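Local atomic coordinates of profilin II (Homo sapiens, PDB entry 1D1J), a protein that binds actin and poly-L-proline sequences and so probably links control of actin assembly to proline-rich partner proteins. Residues 48-53 / 107-112. Residues are numbered along the deposited sequence; the frame is centred on the assembly and turned at random.
Sequences DMIVGK and RALVIV
L109 is the strand residue that meets both I50 and V51, dividing its two methyls between them: CD1 lies 3.9 Å from V51 CG1 and CD2 3.8 Å from I50 CG2, each pair of side chains meeting at a slant. With CG2 anti to the backbone N, I50 presents that methyl to L109; CG1, beside the N, and an extended chi2 of 176° carry CD1 on to I111. V110, next along, turns to the other face of the sheet, where it meets L130 of helix 120-136. I111 then returns to the first face, and its CD1 ends 4.3 Å from I50 CD1, a looser touch of two extended side chains. The contact is apolar throughout and modest, 131 Å² in all, with the nearest CA atoms, those of V51 and L109, 9.4 Å apart, as expected where side chains alone bridge helix and sheet. Backbone pairing of L109 with V22 and V110 with G103 shows strand 108-114 to be internal to the sheet. Helix 44-51 on one face and helix 120-136 on the other thus flank the central antiparallel sheet, the layered architecture of the profilin fold.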
ATOM      1  N   ASP A  48      16.222 -21.502   7.311  1.00 28.76           N
ATOM      2  CA  ASP A  48      17.268 -20.843   8.096  1.00 28.68           C
ATOM      3  C   ASP A  48      18.252 -20.085   7.203  1.00 28.17           C
ATOM      4  O   ASP A  48      18.599 -18.943   7.500  1.00 28.07           O
ATOM      5  CB  ASP A  48      18.050 -21.860   8.946  1.00 29.75           C
ATOM      6  CG  ASP A  48      17.279 -22.339  10.180  1.00 30.52           C
ATOM      7  OD1 ASP A  48      16.193 -21.795  10.476  1.00 30.50           O
ATOM      8  OD2 ASP A  48      17.773 -23.269  10.864  1.00 30.85           O
ATOM      9  N   MET A  49      18.712 -20.731   6.128  1.00 27.50           N
ATOM     10  CA  MET A  49      19.666 -20.113   5.195  1.00 26.86           C
ATOM     11  C   MET A  49      19.087 -18.870   4.515  1.00 26.02           C
ATOM     12  O   MET A  49      19.818 -17.939   4.186  1.00 25.41           O
ATOM     13  CB  MET A  49      20.126 -21.120   4.130  1.00 27.69           C
ATOM     14  CG  MET A  49      21.170 -20.570   3.151  1.00 28.97           C
ATOM     15  SD  MET A  49      22.754 -20.118   3.944  1.00 31.22           S
ATOM     16  CE  MET A  49      23.912 -21.357   3.203  1.00 30.94           C
ATOM     17  N   ILE A  50      17.773 -18.867   4.309  1.00 25.05           N
ATOM     18  CA  ILE A  50      17.096 -17.747   3.677  1.00 23.96           C
ATOM     19  C   ILE A  50      17.035 -16.538   4.609  1.00 23.80           C
ATOM     20  O   ILE A  50      17.393 -15.429   4.213  1.00 23.51           O
ATOM     21  CB  ILE A  50      15.651 -18.133   3.265  1.00 23.88           C
ATOM     22  CG1 ILE A  50      15.676 -19.162   2.133  1.00 24.00           C
ATOM     23  CG2 ILE A  50      14.854 -16.896   2.860  1.00 24.14           C
ATOM     24  CD1 ILE A  50      14.304 -19.657   1.733  1.00 22.85           C
ATOM     25  N   VAL A  51      16.599 -16.772   5.847  1.00 23.68           N
ATOM     26  CA  VAL A  51      16.431 -15.711   6.844  1.00 23.41           C
ATOM     27  C   VAL A  51      17.583 -15.522   7.839  1.00 23.56           C
ATOM     28  O   VAL A  51      17.486 -14.700   8.753  1.00 22.92           O
ATOM     29  CB  VAL A  51      15.117 -15.915   7.636  1.00 23.22           C
ATOM     30  CG1 VAL A  51      13.933 -15.914   6.693  1.00 23.96           C
ATOM     31  CG2 VAL A  51      15.160 -17.223   8.418  1.00 24.60           C
ATOM     32  N   GLY A  52      18.681 -16.241   7.629  1.00 24.18           N
ATOM     33  CA  GLY A  52      19.825 -16.150   8.525  1.00 25.19           C
ATOM     34  C   GLY A  52      20.509 -14.795   8.633  1.00 26.31           C
ATOM     35  O   GLY A  52      20.323 -13.917   7.788  1.00 26.57           O
ATOM     36  N   LYS A  53      21.316 -14.637   9.684  1.00 26.60           N
ATOM     37  CA  LYS A  53      22.054 -13.398   9.939  1.00 26.67           C
ATOM     38  C   LYS A  53      23.140 -13.226   8.895  1.00 26.42           C
ATOM     39  O   LYS A  53      23.527 -12.106   8.559  1.00 26.54           O
ATOM     40  CB  LYS A  53      22.677 -13.433  11.336  1.00 26.80           C
ATOM     41  N   ARG A 107       5.596 -13.178  10.087  1.00 21.99           N
ATOM     42  CA  ARG A 107       6.254 -14.432  10.454  1.00 22.65           C
ATOM     43  C   ARG A 107       6.166 -15.410   9.291  1.00 22.94           C
ATOM     44  O   ARG A 107       6.562 -16.581   9.410  1.00 22.63           O
ATOM     45  CB  ARG A 107       5.591 -15.032  11.710  1.00 22.88           C
ATOM     46  N   ALA A 108       5.713 -14.892   8.150  1.00 22.69           N
ATOM     47  CA  ALA A 108       5.519 -15.692   6.948  1.00 21.95           C
ATOM     48  C   ALA A 108       6.384 -15.265   5.758  1.00 21.66           C
ATOM     49  O   ALA A 108       6.639 -14.079   5.545  1.00 21.77           O
ATOM     50  CB  ALA A 108       4.046 -15.665   6.566  1.00 22.74           C
ATOM     51  N   LEU A 109       6.762 -16.249   4.948  1.00 20.96           N
ATOM     52  CA  LEU A 109       7.595 -16.041   3.768  1.00 19.56           C
ATOM     53  C   LEU A 109       6.831 -16.439   2.482  1.00 18.82           C
ATOM     54  O   LEU A 109       6.349 -17.562   2.359  1.00 19.35           O
ATOM     55  CB  LEU A 109       8.859 -16.895   3.906  1.00 18.90           C
ATOM     56  CG  LEU A 109      10.286 -16.366   3.773  1.00 19.32           C
ATOM     57  CD1 LEU A 109      10.586 -15.333   4.834  1.00 18.11           C
ATOM     58  CD2 LEU A 109      11.261 -17.544   3.883  1.00 18.70           C
ATOM     59  N   VAL A 110       6.654 -15.490   1.569  1.00 17.75           N
ATOM     60  CA  VAL A 110       5.994 -15.729   0.279  1.00 15.83           C
ATOM     61  C   VAL A 110       7.099 -16.171  -0.695  1.00 14.94           C
ATOM     62  O   VAL A 110       8.121 -15.501  -0.830  1.00 14.96           O
ATOM     63  CB  VAL A 110       5.334 -14.415  -0.278  1.00 16.03           C
ATOM     64  CG1 VAL A 110       4.690 -14.672  -1.638  1.00 16.20           C
ATOM     65  CG2 VAL A 110       4.298 -13.865   0.703  1.00 15.40           C
ATOM     66  N   ILE A 111       6.930 -17.322  -1.330  1.00 14.06           N
ATOM     67  CA  ILE A 111       7.940 -17.794  -2.279  1.00 14.37           C
ATOM     68  C   ILE A 111       7.291 -18.184  -3.610  1.00 13.21           C
ATOM     69  O   ILE A 111       6.372 -18.996  -3.653  1.00 12.74           O
ATOM     70  CB  ILE A 111       8.784 -18.979  -1.709  1.00 14.70           C
ATOM     71  CG1 ILE A 111       9.311 -18.625  -0.314  1.00 14.58           C
ATOM     72  CG2 ILE A 111       9.977 -19.277  -2.631  1.00 14.25           C
ATOM     73  CD1 ILE A 111      10.220 -19.667   0.283  1.00 15.41           C
ATOM     74  N   VAL A 112       7.782 -17.585  -4.688  1.00 12.74           N
ATOM     75  CA  VAL A 112       7.257 -17.833  -6.023  1.00 12.18           C
ATOM     76  C   VAL A 112       8.352 -18.187  -7.039  1.00 12.68           C
ATOM     77  O   VAL A 112       9.449 -17.618  -7.011  1.00 11.77           O
ATOM     78  CB  VAL A 112       6.446 -16.598  -6.553  1.00 11.33           C
ATOM     79  CG1 VAL A 112       5.131 -16.454  -5.798  1.00 10.93           C
ATOM     80  CG2 VAL A 112       7.269 -15.317  -6.420  1.00 10.15           C
TER